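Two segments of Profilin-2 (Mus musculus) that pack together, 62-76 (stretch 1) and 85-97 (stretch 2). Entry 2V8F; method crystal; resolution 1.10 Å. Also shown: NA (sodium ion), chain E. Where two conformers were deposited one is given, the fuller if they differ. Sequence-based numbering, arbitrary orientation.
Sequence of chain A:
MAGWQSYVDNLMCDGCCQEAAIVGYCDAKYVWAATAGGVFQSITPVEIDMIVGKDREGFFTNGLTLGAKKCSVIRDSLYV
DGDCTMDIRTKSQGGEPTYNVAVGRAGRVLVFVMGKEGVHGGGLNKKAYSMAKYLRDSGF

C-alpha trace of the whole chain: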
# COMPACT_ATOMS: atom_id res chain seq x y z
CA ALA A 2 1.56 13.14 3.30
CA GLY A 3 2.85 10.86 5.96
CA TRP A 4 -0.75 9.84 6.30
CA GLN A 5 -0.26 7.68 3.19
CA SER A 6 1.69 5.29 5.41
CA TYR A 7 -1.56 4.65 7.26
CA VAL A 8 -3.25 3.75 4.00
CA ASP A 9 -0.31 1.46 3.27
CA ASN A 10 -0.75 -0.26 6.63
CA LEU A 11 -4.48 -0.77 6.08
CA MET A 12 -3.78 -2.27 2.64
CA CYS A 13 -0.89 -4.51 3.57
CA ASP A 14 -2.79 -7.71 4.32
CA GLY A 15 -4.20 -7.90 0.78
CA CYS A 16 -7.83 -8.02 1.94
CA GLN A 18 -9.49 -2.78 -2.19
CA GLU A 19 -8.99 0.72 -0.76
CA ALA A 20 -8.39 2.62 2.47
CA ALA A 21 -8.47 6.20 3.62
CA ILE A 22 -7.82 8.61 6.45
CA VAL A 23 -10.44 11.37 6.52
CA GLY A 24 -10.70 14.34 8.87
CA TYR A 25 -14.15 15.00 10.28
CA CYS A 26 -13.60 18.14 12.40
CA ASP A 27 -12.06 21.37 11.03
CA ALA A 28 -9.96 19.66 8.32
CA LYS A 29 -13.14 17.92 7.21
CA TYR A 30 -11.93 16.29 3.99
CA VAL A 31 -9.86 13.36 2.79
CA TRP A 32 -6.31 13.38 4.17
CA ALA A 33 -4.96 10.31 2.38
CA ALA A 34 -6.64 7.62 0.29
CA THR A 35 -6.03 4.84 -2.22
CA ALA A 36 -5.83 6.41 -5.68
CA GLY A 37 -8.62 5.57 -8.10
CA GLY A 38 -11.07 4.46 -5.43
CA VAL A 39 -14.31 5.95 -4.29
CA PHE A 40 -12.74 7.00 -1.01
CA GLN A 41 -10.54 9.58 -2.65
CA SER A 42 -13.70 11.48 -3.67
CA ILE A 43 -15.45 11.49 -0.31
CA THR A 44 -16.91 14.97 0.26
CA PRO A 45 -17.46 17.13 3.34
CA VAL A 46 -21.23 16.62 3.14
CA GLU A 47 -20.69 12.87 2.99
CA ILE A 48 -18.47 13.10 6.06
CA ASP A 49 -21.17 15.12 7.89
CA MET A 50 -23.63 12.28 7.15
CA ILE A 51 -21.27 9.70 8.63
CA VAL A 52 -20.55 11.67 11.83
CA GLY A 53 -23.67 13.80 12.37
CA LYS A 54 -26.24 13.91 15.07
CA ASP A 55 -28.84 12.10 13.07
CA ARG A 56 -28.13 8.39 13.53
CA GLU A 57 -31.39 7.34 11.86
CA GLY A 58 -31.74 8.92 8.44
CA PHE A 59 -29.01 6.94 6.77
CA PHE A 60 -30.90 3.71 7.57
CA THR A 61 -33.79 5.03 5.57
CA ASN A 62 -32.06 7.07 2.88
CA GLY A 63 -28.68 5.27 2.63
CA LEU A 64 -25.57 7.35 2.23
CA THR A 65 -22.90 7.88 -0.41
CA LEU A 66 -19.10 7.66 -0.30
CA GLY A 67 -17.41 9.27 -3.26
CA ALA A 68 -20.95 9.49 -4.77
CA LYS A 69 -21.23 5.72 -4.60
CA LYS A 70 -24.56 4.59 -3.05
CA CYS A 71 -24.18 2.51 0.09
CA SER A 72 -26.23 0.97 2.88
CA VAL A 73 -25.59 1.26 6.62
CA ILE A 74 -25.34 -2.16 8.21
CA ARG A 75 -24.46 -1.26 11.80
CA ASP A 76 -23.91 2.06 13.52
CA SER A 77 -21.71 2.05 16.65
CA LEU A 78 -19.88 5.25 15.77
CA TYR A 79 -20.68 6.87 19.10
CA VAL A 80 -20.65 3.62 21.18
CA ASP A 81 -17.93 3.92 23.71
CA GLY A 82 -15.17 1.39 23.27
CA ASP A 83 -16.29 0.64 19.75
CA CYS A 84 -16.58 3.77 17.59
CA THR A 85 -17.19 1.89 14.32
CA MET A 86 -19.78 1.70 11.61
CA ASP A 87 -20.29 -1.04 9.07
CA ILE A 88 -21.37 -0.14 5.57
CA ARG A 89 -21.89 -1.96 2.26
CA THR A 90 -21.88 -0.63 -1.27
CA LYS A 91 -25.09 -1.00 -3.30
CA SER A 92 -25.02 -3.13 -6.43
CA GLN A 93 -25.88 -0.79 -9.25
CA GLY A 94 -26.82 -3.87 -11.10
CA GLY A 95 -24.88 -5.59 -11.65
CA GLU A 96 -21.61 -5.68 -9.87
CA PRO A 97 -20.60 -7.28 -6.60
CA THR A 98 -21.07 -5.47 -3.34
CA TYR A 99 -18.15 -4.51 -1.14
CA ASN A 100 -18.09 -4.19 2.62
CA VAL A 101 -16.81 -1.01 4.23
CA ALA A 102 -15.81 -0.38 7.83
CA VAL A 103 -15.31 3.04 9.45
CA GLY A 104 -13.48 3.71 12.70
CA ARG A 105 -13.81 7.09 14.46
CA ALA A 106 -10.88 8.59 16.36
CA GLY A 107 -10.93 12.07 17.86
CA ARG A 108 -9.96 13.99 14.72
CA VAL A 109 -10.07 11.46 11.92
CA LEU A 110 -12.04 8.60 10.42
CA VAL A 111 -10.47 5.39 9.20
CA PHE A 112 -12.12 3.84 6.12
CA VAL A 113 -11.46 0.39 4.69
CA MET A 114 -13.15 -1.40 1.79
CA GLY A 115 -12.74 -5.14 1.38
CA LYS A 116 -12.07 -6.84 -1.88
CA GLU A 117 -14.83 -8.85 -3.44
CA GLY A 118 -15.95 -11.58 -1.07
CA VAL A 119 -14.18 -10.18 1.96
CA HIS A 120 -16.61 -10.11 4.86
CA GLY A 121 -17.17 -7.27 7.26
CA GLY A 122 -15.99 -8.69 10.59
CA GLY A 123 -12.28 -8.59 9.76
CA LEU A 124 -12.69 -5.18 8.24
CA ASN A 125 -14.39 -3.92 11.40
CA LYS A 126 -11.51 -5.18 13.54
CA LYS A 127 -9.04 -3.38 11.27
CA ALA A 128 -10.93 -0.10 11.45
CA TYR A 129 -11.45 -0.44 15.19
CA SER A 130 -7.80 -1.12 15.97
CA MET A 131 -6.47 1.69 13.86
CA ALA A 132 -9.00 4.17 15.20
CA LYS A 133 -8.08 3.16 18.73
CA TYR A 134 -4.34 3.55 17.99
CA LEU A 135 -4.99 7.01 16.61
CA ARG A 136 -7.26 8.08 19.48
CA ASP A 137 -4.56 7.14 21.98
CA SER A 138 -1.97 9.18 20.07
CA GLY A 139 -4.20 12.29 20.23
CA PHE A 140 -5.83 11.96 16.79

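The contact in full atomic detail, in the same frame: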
# COMPACT_ATOMS: atom_id res chain seq x y z
N ASN A 62 -32.37 6.34 4.10
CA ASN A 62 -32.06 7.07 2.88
C ASN A 62 -30.74 6.58 2.27
O ASN A 62 -30.39 6.99 1.16
CB ASN A 62 -31.94 8.57 3.19
CG ASN A 62 -33.18 9.31 3.63
OD1 ASN A 62 -33.27 10.54 3.70
ND2 ASN A 62 -34.27 8.64 3.98
N GLY A 63 -30.03 5.72 2.98
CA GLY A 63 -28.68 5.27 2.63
C GLY A 63 -27.72 6.43 2.81
O GLY A 63 -28.08 7.47 3.33
N LEU A 64 -26.50 6.25 2.32
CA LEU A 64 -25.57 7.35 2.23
C LEU A 64 -24.68 7.12 1.03
O LEU A 64 -24.66 6.02 0.46
CB LEU A 64 -24.76 7.47 3.53
CG LEU A 64 -23.98 6.30 4.07
CD1 LEU A 64 -22.65 6.07 3.37
CD2 LEU A 64 -23.66 6.52 5.54
N THR A 65 -23.88 8.12 0.67
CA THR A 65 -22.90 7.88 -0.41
C THR A 65 -21.49 8.09 0.11
O THR A 65 -21.26 8.84 1.07
CB THR A 65 -23.13 8.76 -1.64
OG1 THR A 65 -23.07 10.14 -1.20
CG2 THR A 65 -24.45 8.49 -2.33
N LEU A 66 -20.52 7.45 -0.53
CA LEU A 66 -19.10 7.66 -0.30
C LEU A 66 -18.54 7.86 -1.69
O LEU A 66 -18.63 6.98 -2.55
CB LEU A 66 -18.49 6.46 0.40
CG LEU A 66 -18.98 6.24 1.84
CD1 LEU A 66 -18.42 4.96 2.41
CD2 LEU A 66 -18.63 7.43 2.72
N GLY A 67 -17.95 9.02 -1.94
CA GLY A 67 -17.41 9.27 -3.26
C GLY A 67 -18.52 9.15 -4.29
O GLY A 67 -18.25 8.73 -5.40
N ALA A 68 -19.74 9.54 -3.95
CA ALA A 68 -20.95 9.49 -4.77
C ALA A 68 -21.45 8.07 -5.04
O ALA A 68 -22.45 7.89 -5.74
CB ALA A 68 -20.75 10.26 -6.09
N LYS A 69 -20.74 7.09 -4.47
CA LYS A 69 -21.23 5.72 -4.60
C LYS A 69 -22.32 5.43 -3.56
O LYS A 69 -22.06 5.65 -2.37
CB LYS A 69 -20.06 4.75 -4.42
CG LYS A 69 -20.39 3.28 -4.50
CD LYS A 69 -21.10 2.87 -5.77
CE LYS A 69 -21.83 1.55 -5.52
NZ LYS A 69 -22.28 0.94 -6.81
N LYS A 70 -23.48 4.96 -3.99
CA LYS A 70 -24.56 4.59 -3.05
C LYS A 70 -24.19 3.39 -2.20
O LYS A 70 -23.68 2.40 -2.72
CB LYS A 70 -25.86 4.27 -3.82
CG LYS A 70 -26.40 5.55 -4.43
CD LYS A 70 -27.56 5.24 -5.38
CE LYS A 70 -28.87 5.41 -4.64
NZ LYS A 70 -30.00 5.36 -5.61
N CYS A 71 -24.42 3.52 -0.91
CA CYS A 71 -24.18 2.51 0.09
C CYS A 71 -25.35 2.41 1.05
O CYS A 71 -26.21 3.31 1.16
CB CYS A 71 -22.95 2.88 0.93
SG CYS A 71 -21.40 3.10 0.03
N SER A 72 -25.35 1.31 1.78
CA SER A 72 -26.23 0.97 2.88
C SER A 72 -25.47 0.95 4.21
O SER A 72 -24.32 0.55 4.25
CB SER A 72 -26.87 -0.40 2.65
OG SER A 72 -27.58 -0.35 1.41
N VAL A 73 -26.12 1.37 5.28
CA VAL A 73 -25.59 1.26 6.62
C VAL A 73 -26.05 -0.06 7.24
O VAL A 73 -27.24 -0.35 7.33
CB VAL A 73 -25.96 2.44 7.54
CG1 VAL A 73 -25.39 2.23 8.93
CG2 VAL A 73 -25.44 3.71 6.90
N ILE A 74 -25.08 -0.85 7.63
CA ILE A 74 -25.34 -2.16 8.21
C ILE A 74 -25.37 -2.15 9.73
O ILE A 74 -26.20 -2.87 10.25
CB ILE A 74 -24.27 -3.16 7.70
CG1 ILE A 74 -24.18 -3.02 6.17
CG2 ILE A 74 -24.50 -4.58 8.13
CD1 ILE A 74 -25.49 -3.24 5.44
N ARG A 75 -24.49 -1.38 10.34
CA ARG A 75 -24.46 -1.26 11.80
C ARG A 75 -23.84 0.09 12.12
O ARG A 75 -22.84 0.45 11.47
CB ARG A 75 -23.67 -2.38 12.42
CG ARG A 75 -23.77 -2.71 13.88
CD ARG A 75 -23.12 -4.02 14.30
NE ARG A 75 -21.72 -4.11 13.89
CZ ARG A 75 -20.78 -4.96 14.21
NH1 ARG A 75 -21.09 -5.93 15.05
NH2 ARG A 75 -19.54 -4.87 13.72
N ASP A 76 -24.43 0.78 13.06
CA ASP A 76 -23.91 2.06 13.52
C ASP A 76 -23.52 1.99 14.99
O ASP A 76 -24.45 1.96 15.81
CB ASP A 76 -24.91 3.20 13.34
CG ASP A 76 -24.36 4.51 13.90
OD1 ASP A 76 -23.13 4.65 13.87
OD2 ASP A 76 -25.20 5.30 14.41
N THR A 85 -17.20 2.35 15.68
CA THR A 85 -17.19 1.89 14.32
C THR A 85 -18.57 1.99 13.72
O THR A 85 -19.60 2.00 14.39
CB THR A 85 -16.64 0.43 14.18
OG1 THR A 85 -17.57 -0.45 14.79
CG2 THR A 85 -15.23 0.31 14.77
N MET A 86 -18.59 1.97 12.37
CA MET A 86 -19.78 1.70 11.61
C MET A 86 -19.43 0.73 10.48
O MET A 86 -18.33 0.80 9.94
CB MET A 86 -20.34 2.90 10.86
CG MET A 86 -21.04 4.03 11.55
SD MET A 86 -21.17 5.33 10.31
CE MET A 86 -22.74 5.04 9.60
N ASP A 87 -20.38 -0.11 10.17
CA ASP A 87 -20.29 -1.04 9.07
C ASP A 87 -21.24 -0.62 7.97
O ASP A 87 -22.42 -0.33 8.19
CB ASP A 87 -20.57 -2.44 9.61
CG ASP A 87 -19.62 -2.75 10.77
OD1 ASP A 87 -18.40 -2.82 10.52
OD2 ASP A 87 -20.14 -2.95 11.91
N ILE A 88 -20.67 -0.61 6.75
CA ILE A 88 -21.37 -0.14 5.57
C ILE A 88 -21.23 -1.16 4.44
O ILE A 88 -20.30 -1.98 4.47
CB ILE A 88 -20.77 1.24 5.19
CG1 ILE A 88 -21.18 2.31 6.22
CG2 ILE A 88 -21.08 1.71 3.79
CD1 ILE A 88 -20.39 3.59 6.19
N ARG A 89 -22.07 -1.09 3.44
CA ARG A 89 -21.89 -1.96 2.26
C ARG A 89 -22.26 -1.19 1.02
O ARG A 89 -23.25 -0.46 1.03
CB ARG A 89 -22.74 -3.23 2.36
CG ARG A 89 -22.47 -4.23 1.28
CD ARG A 89 -23.13 -5.59 1.52
NE ARG A 89 -23.23 -5.87 2.93
CZ ARG A 89 -24.24 -6.13 3.71
NH1 ARG A 89 -25.47 -6.17 3.26
NH2 ARG A 89 -23.97 -6.32 5.00
N THR A 90 -21.45 -1.31 -0.04
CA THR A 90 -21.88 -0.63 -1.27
C THR A 90 -23.16 -1.27 -1.78
O THR A 90 -23.43 -2.46 -1.54
CB THR A 90 -20.77 -0.66 -2.34
OG1 THR A 90 -20.47 -2.01 -2.75
CG2 THR A 90 -19.51 -0.02 -1.75
N LYS A 91 -23.95 -0.48 -2.51
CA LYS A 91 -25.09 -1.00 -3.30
C LYS A 91 -24.71 -1.46 -4.70
O LYS A 91 -23.89 -0.89 -5.32
CB LYS A 91 -26.25 0.02 -3.37
CG LYS A 91 -26.81 0.50 -2.02
CD LYS A 91 -28.13 1.24 -2.11
CE LYS A 91 -28.66 1.94 -0.86
NZ LYS A 91 -29.62 3.07 -1.16
N SER A 92 -25.31 -2.55 -5.14
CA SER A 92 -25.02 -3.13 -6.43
C SER A 92 -25.82 -2.47 -7.53
O SER A 92 -26.97 -2.54 -7.55
CB SER A 92 -25.22 -4.64 -6.34
OG SER A 92 -25.37 -5.26 -7.57
N GLN A 93 -25.17 -1.71 -8.37
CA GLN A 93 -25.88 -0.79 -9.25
C GLN A 93 -26.68 -1.65 -10.19
O GLN A 93 -27.84 -1.38 -10.48
CB GLN A 93 -24.89 0.10 -10.02
CG GLN A 93 -24.74 1.56 -9.57
CD GLN A 93 -24.36 2.53 -10.74
OE1 GLN A 93 -24.99 3.58 -10.93
NE2 GLN A 93 -23.30 2.18 -11.48
N GLY A 94 -26.08 -2.76 -10.59
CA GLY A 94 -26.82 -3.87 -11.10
C GLY A 94 -26.77 -5.12 -10.26
O GLY A 94 -27.72 -5.46 -9.55
N GLY A 95 -25.70 -5.87 -10.49
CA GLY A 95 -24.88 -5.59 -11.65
C GLY A 95 -23.44 -5.96 -11.40
O GLY A 95 -22.78 -6.68 -12.15
N GLU A 96 -22.95 -5.45 -10.30
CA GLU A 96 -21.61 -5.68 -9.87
C GLU A 96 -21.77 -6.24 -8.47
O GLU A 96 -22.80 -6.13 -7.89
CB GLU A 96 -20.92 -4.34 -9.79
CG GLU A 96 -21.58 -3.45 -8.74
CD GLU A 96 -21.41 -1.94 -8.95
OE1 GLU A 96 -20.41 -1.48 -9.50
OE2 GLU A 96 -22.29 -1.21 -8.48
N PRO A 97 -20.77 -6.94 -8.01
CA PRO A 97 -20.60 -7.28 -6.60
C PRO A 97 -20.77 -6.10 -5.68
O PRO A 97 -20.68 -4.99 -6.10
CB PRO A 97 -19.18 -7.78 -6.55
CG PRO A 97 -18.56 -7.13 -7.64
CD PRO A 97 -19.50 -6.73 -8.67
NA NA E . -26.76 -0.11 14.41
O HOH W 1 -27.59 4.81 -0.85
O HOH W 2 -25.42 -1.13 16.86

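This contact is an antiparallel strand pairing, broken once by a beta bulge, with an apolar cluster on one face of the sheet, one salt bridge beside the bulge and another beyond the end of the ladder. Strand 69-76 runs beside strand 85-90 at 142° between their N-to-C directions, and the backbone supplies the register. Ser-72 and Arg-89 form a reciprocal pair, Ser-72 N to Arg-89 O at 2.8 Å and Arg-89 N to Ser-72 O at 2.9 Å; one step outward, Lys-91 N donates to Lys-70 O at 2.9 Å in a nearly straight bond.

The bulge lies at Ile-74, where one carbonyl serves two donors: Asp-87 O accepts from Ile-74 N at 2.8 Å and from Arg-75 N at 3.2 Å. Ile-74 has a helix-like psi of -39°, and the extra residue shifts the register by one, so that Arg-75 pairs with Asp-87. Their side chains share a face of the sheet, and Asp-87 OD2 takes both Arg-75 NE (2.8 Å) and Arg-75 NH2 (2.7 Å), a salt bridge at the edge of the guanidinium. Ile-74 CD1 instead lies over one face of the Arg-89 guanidinium, 3.5 Å from Arg-89 NH2.

Val-73, Ile-88 and Met-86 face the other way. Val-73 CG1 meets Met-86 CE at 3.9 Å, while Cys-71 CB packs closely on Ile-88 CG2 at 3.6 Å. The hairpin closed by the type I' turn from Leu-66 to Lys-69 brings in strand 64-66 as well: Leu-66 CD1 reaches Ile-88 CG2, and Leu-64 CD1 reaches Ile-88 CD1, both at 4.4 Å.

Beyond the ladder, Lys-69 NZ reaches the loop after strand 85-90, hydrogen-bonding Lys-91 O at 2.9 Å and forming a salt bridge with Glu-96 OE2 at 2.7 Å. That same carboxylate oxygen, Glu-96 OE2, accepts from Gln-93 N at 2.9 Å, yet the loop from Gln-93 to Gly-95 remains poorly ordered.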